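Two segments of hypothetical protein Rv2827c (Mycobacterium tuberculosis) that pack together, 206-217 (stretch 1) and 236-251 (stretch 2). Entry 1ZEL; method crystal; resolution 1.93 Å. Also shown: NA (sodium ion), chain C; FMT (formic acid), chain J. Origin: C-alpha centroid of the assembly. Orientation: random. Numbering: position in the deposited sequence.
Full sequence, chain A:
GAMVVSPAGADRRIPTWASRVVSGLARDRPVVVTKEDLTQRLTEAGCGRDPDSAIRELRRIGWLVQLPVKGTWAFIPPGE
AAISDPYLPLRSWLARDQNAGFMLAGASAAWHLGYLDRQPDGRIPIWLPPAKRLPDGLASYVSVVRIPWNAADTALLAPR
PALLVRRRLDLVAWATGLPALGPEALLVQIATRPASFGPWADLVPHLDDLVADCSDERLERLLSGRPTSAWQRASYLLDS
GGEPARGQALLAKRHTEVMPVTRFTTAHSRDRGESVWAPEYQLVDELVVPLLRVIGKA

Stretch 1, residues 206-217: HLDDLVADCSDE
Stretch 2, residues 236-251: YLLDSGGEPARGQALL

Helix 207-212 crosses helix 236-240 at -118°, with axes 8.8 Å apart at closest approach. Register is set where Asp208 CA lies 3.8 Å from Gly241 CA; farther along, Asp216 CA and Leu250 CA are 7.0 Å apart. Gly241 (phi/psi -88/17) is the first residue past helix 236-240 to leave helical phi/psi, and a CB there would fall 2.5 Å from Val211 CG2, so the glycine permits this approach. Its O receives a CA-H...O contact from Asp208 CA (3.6 Å, 152° at H), and water 1 donates to both Gly241 O (2.8 Å) and Asp208 O (2.6 Å).

Two apolar pairs pack near this point: Leu207 (m, t) places CD1 4.0 Å from Leu237 CD2, and Val211 (t) places CG1 3.6 Å from Leu238 CD2.

Helix 244-251 supplies Arg246 (m, t, p, chi4 -161°), whose guanidinium satisfies several acceptors. Asp216 (m, chi2 -16°) forms the salt bridge: Arg246 NH2 to Asp216 OD1 is very short (2.4 Å, 157°), Arg246 NE to Asp216 OD2 is 2.8 Å (151°), and Arg246 NE to Asp216 OD1 is weak (3.0 Å, 128°). Arg246 NH1 donates to Val211 O (3.2 Å, 151°), which also accepts from Cys214 N (3.2 Å). Water 2 donates to Asp216 OD2 and Arg246 O, 2.7 Å each, tying the carboxylate to the helix backbone.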

# COMPACT_ATOMS: atom_id res chain seq x y z
N HIS A 206 -13.27 -10.32 8.85
CA HIS A 206 -12.14 -11.22 8.54
C HIS A 206 -10.99 -11.14 9.55
O HIS A 206 -9.88 -11.53 9.23
CB HIS A 206 -11.61 -10.95 7.12
CG HIS A 206 -12.70 -10.86 6.10
ND1 HIS A 206 -13.67 -11.83 5.96
CD2 HIS A 206 -13.01 -9.90 5.20
CE1 HIS A 206 -14.52 -11.48 5.02
NE2 HIS A 206 -14.13 -10.31 4.53
N LEU A 207 -11.26 -10.64 10.75
CA LEU A 207 -10.23 -10.63 11.80
C LEU A 207 -9.75 -12.02 12.15
O LEU A 207 -8.58 -12.18 12.46
CB LEU A 207 -10.74 -9.92 13.07
CG LEU A 207 -10.94 -8.41 12.96
CD1 LEU A 207 -11.41 -7.88 14.28
CD2 LEU A 207 -9.59 -7.73 12.55
N ASP A 208 -10.63 -13.02 12.15
CA ASP A 208 -10.17 -14.39 12.47
C ASP A 208 -9.05 -14.83 11.50
O ASP A 208 -7.99 -15.37 11.90
CB ASP A 208 -11.33 -15.39 12.44
CG ASP A 208 -12.18 -15.32 11.15
OD1 ASP A 208 -11.94 -14.51 10.21
OD2 ASP A 208 -13.14 -16.10 11.08
N ASP A 209 -9.29 -14.52 10.22
CA ASP A 209 -8.37 -14.84 9.14
C ASP A 209 -7.03 -14.13 9.37
O ASP A 209 -5.97 -14.74 9.28
CB ASP A 209 -8.99 -14.42 7.80
CG ASP A 209 -8.31 -15.05 6.58
OD1 ASP A 209 -7.28 -15.75 6.71
OD2 ASP A 209 -8.84 -14.85 5.46
N LEU A 210 -7.08 -12.84 9.69
CA LEU A 210 -5.85 -12.06 9.93
C LEU A 210 -5.04 -12.61 11.11
O LEU A 210 -3.82 -12.87 11.01
CB LEU A 210 -6.23 -10.59 10.17
CG LEU A 210 -5.20 -9.63 10.76
CD1 LEU A 210 -3.98 -9.47 9.90
CD2 LEU A 210 -5.84 -8.26 10.98
N VAL A 211 -5.74 -12.83 12.21
CA VAL A 211 -5.13 -13.21 13.48
C VAL A 211 -4.46 -14.58 13.38
O VAL A 211 -3.37 -14.77 13.91
CB VAL A 211 -6.20 -13.17 14.61
CG1 VAL A 211 -5.73 -13.93 15.84
CG2 VAL A 211 -6.53 -11.72 14.96
N ALA A 212 -5.11 -15.52 12.70
CA ALA A 212 -4.49 -16.82 12.42
C ALA A 212 -3.16 -16.73 11.64
O ALA A 212 -2.35 -17.66 11.69
CB ALA A 212 -5.49 -17.73 11.67
N ASP A 213 -2.93 -15.63 10.94
CA ASP A 213 -1.72 -15.46 10.12
C ASP A 213 -0.60 -14.71 10.81
O ASP A 213 0.44 -14.50 10.18
CB ASP A 213 -2.02 -14.72 8.79
CG ASP A 213 -3.02 -15.47 7.93
OD1 ASP A 213 -3.19 -16.68 8.15
OD2 ASP A 213 -3.68 -14.87 7.07
N CYS A 214 -0.81 -14.29 12.06
CA CYS A 214 0.17 -13.48 12.78
C CYS A 214 0.92 -14.36 13.75
O CYS A 214 0.33 -15.13 14.49
CB CYS A 214 -0.50 -12.36 13.58
SG CYS A 214 -1.26 -11.12 12.56
N SER A 215 2.24 -14.22 13.72
CA SER A 215 3.09 -14.80 14.74
C SER A 215 3.16 -13.80 15.90
O SER A 215 3.42 -12.60 15.71
CB SER A 215 4.47 -15.05 14.13
OG SER A 215 5.47 -14.92 15.11
N ASP A 216 2.92 -14.28 17.11
CA ASP A 216 2.94 -13.39 18.27
C ASP A 216 4.33 -12.82 18.58
O ASP A 216 4.44 -11.71 19.10
CB ASP A 216 2.29 -14.05 19.48
CG ASP A 216 0.81 -14.40 19.24
OD1 ASP A 216 0.17 -13.90 18.29
OD2 ASP A 216 0.29 -15.21 20.00
N GLU A 217 5.40 -13.54 18.24
CA GLU A 217 6.74 -12.96 18.42
C GLU A 217 6.94 -11.76 17.51
O GLU A 217 7.52 -10.76 17.92
CB GLU A 217 7.86 -13.96 18.18
CG GLU A 217 9.24 -13.29 18.39
CD GLU A 217 10.45 -14.19 18.13
OE1 GLU A 217 10.35 -15.41 18.39
OE2 GLU A 217 11.49 -13.67 17.67
N TYR A 236 -6.55 -6.79 21.88
CA TYR A 236 -7.99 -6.88 21.66
C TYR A 236 -8.36 -7.39 20.26
O TYR A 236 -9.36 -8.10 20.10
CB TYR A 236 -8.61 -5.50 21.87
CG TYR A 236 -10.11 -5.49 21.71
CD1 TYR A 236 -10.92 -6.12 22.65
CD2 TYR A 236 -10.72 -4.84 20.64
CE1 TYR A 236 -12.30 -6.12 22.53
CE2 TYR A 236 -12.11 -4.84 20.51
CZ TYR A 236 -12.89 -5.48 21.45
OH TYR A 236 -14.26 -5.47 21.33
N LEU A 237 -7.58 -7.02 19.25
CA LEU A 237 -7.77 -7.60 17.90
C LEU A 237 -7.54 -9.12 17.89
O LEU A 237 -8.31 -9.88 17.29
CB LEU A 237 -6.89 -6.87 16.84
CG LEU A 237 -7.33 -5.43 16.49
CD1 LEU A 237 -6.31 -4.76 15.57
CD2 LEU A 237 -8.73 -5.36 15.85
N LEU A 238 -6.52 -9.59 18.62
CA LEU A 238 -6.34 -11.04 18.74
C LEU A 238 -7.57 -11.69 19.34
O LEU A 238 -8.02 -12.72 18.86
CB LEU A 238 -5.10 -11.40 19.56
CG LEU A 238 -3.73 -11.06 18.95
CD1 LEU A 238 -2.59 -11.69 19.74
CD2 LEU A 238 -3.64 -11.47 17.51
N ASP A 239 -8.09 -11.07 20.41
CA ASP A 239 -9.27 -11.54 21.12
C ASP A 239 -10.45 -11.59 20.16
O ASP A 239 -11.12 -12.61 20.03
CB ASP A 239 -9.55 -10.58 22.30
CG ASP A 239 -10.53 -11.16 23.33
OD1 ASP A 239 -11.71 -11.27 22.99
OD2 ASP A 239 -10.11 -11.50 24.46
N SER A 240 -10.67 -10.48 19.46
CA SER A 240 -11.73 -10.35 18.47
C SER A 240 -11.62 -11.34 17.30
O SER A 240 -12.64 -11.73 16.72
CB SER A 240 -11.75 -8.91 17.94
OG SER A 240 -11.96 -8.01 19.03
N GLY A 241 -10.39 -11.77 16.98
CA GLY A 241 -10.17 -12.80 15.95
C GLY A 241 -10.25 -14.19 16.53
O GLY A 241 -9.77 -15.16 15.92
N GLY A 242 -10.82 -14.29 17.72
CA GLY A 242 -11.07 -15.57 18.36
C GLY A 242 -9.93 -16.14 19.18
O GLY A 242 -9.93 -17.33 19.48
N GLU A 243 -8.96 -15.32 19.56
CA GLU A 243 -7.81 -15.84 20.28
C GLU A 243 -7.57 -15.05 21.57
O GLU A 243 -6.56 -14.34 21.68
CB GLU A 243 -6.54 -15.82 19.39
CG GLU A 243 -6.61 -16.70 18.13
CD GLU A 243 -6.71 -18.19 18.43
OE1 GLU A 243 -6.35 -18.64 19.54
OE2 GLU A 243 -7.17 -18.93 17.56
N PRO A 244 -8.51 -15.14 22.54
CA PRO A 244 -8.39 -14.37 23.78
C PRO A 244 -7.12 -14.70 24.58
O PRO A 244 -6.48 -13.78 25.13
CB PRO A 244 -9.66 -14.75 24.56
CG PRO A 244 -10.14 -16.03 23.92
CD PRO A 244 -9.75 -15.94 22.50
N ALA A 245 -6.73 -15.97 24.62
CA ALA A 245 -5.54 -16.37 25.36
C ALA A 245 -4.29 -15.71 24.75
O ALA A 245 -3.47 -15.16 25.48
CB ALA A 245 -5.40 -17.89 25.42
N ARG A 246 -4.19 -15.72 23.42
CA ARG A 246 -3.04 -15.07 22.75
C ARG A 246 -3.03 -13.57 23.02
O ARG A 246 -1.97 -12.98 23.26
CB ARG A 246 -3.05 -15.34 21.23
CG ARG A 246 -2.65 -16.79 20.85
CD ARG A 246 -2.68 -17.02 19.33
NE ARG A 246 -1.96 -15.97 18.60
CZ ARG A 246 -2.12 -15.71 17.30
NH1 ARG A 246 -2.95 -16.43 16.57
NH2 ARG A 246 -1.45 -14.72 16.75
N GLY A 247 -4.22 -12.95 22.99
CA GLY A 247 -4.34 -11.51 23.24
C GLY A 247 -3.87 -11.10 24.63
O GLY A 247 -3.11 -10.14 24.80
N GLN A 248 -4.29 -11.86 25.64
CA GLN A 248 -3.89 -11.58 27.01
C GLN A 248 -2.39 -11.83 27.25
O GLN A 248 -1.72 -11.09 28.00
CB GLN A 248 -4.77 -12.38 27.97
CG GLN A 248 -6.23 -11.88 27.95
CD GLN A 248 -7.21 -12.84 28.59
OE1 GLN A 248 -6.87 -13.57 29.52
NE2 GLN A 248 -8.45 -12.83 28.10
N ALA A 249 -1.84 -12.84 26.57
CA ALA A 249 -0.41 -13.13 26.69
C ALA A 249 0.41 -12.04 26.02
O ALA A 249 1.46 -11.64 26.53
CB ALA A 249 -0.08 -14.47 26.08
N LEU A 250 -0.08 -11.54 24.89
CA LEU A 250 0.63 -10.49 24.17
C LEU A 250 0.61 -9.25 25.02
O LEU A 250 1.63 -8.56 25.18
CB LEU A 250 -0.02 -10.22 22.79
CG LEU A 250 0.63 -9.07 22.00
CD1 LEU A 250 2.09 -9.42 21.69
CD2 LEU A 250 -0.16 -8.74 20.75
N LEU A 251 -0.56 -8.96 25.61
CA LEU A 251 -0.69 -7.72 26.39
C LEU A 251 0.23 -7.75 27.60
O LEU A 251 0.80 -6.72 27.96
CB LEU A 251 -2.14 -7.43 26.80
CG LEU A 251 -2.41 -6.06 27.47
CD1 LEU A 251 -1.83 -4.86 26.71
CD2 LEU A 251 -3.86 -5.86 27.70
NA NA C . -5.38 -16.57 7.59
C FMT J . 8.55 -15.27 13.36
O1 FMT J . 9.24 -14.25 13.48
O2 FMT J . 7.84 -15.73 14.24
O HOH W 1 -8.11 -16.57 14.15
O HOH W 2 0.38 -14.12 22.46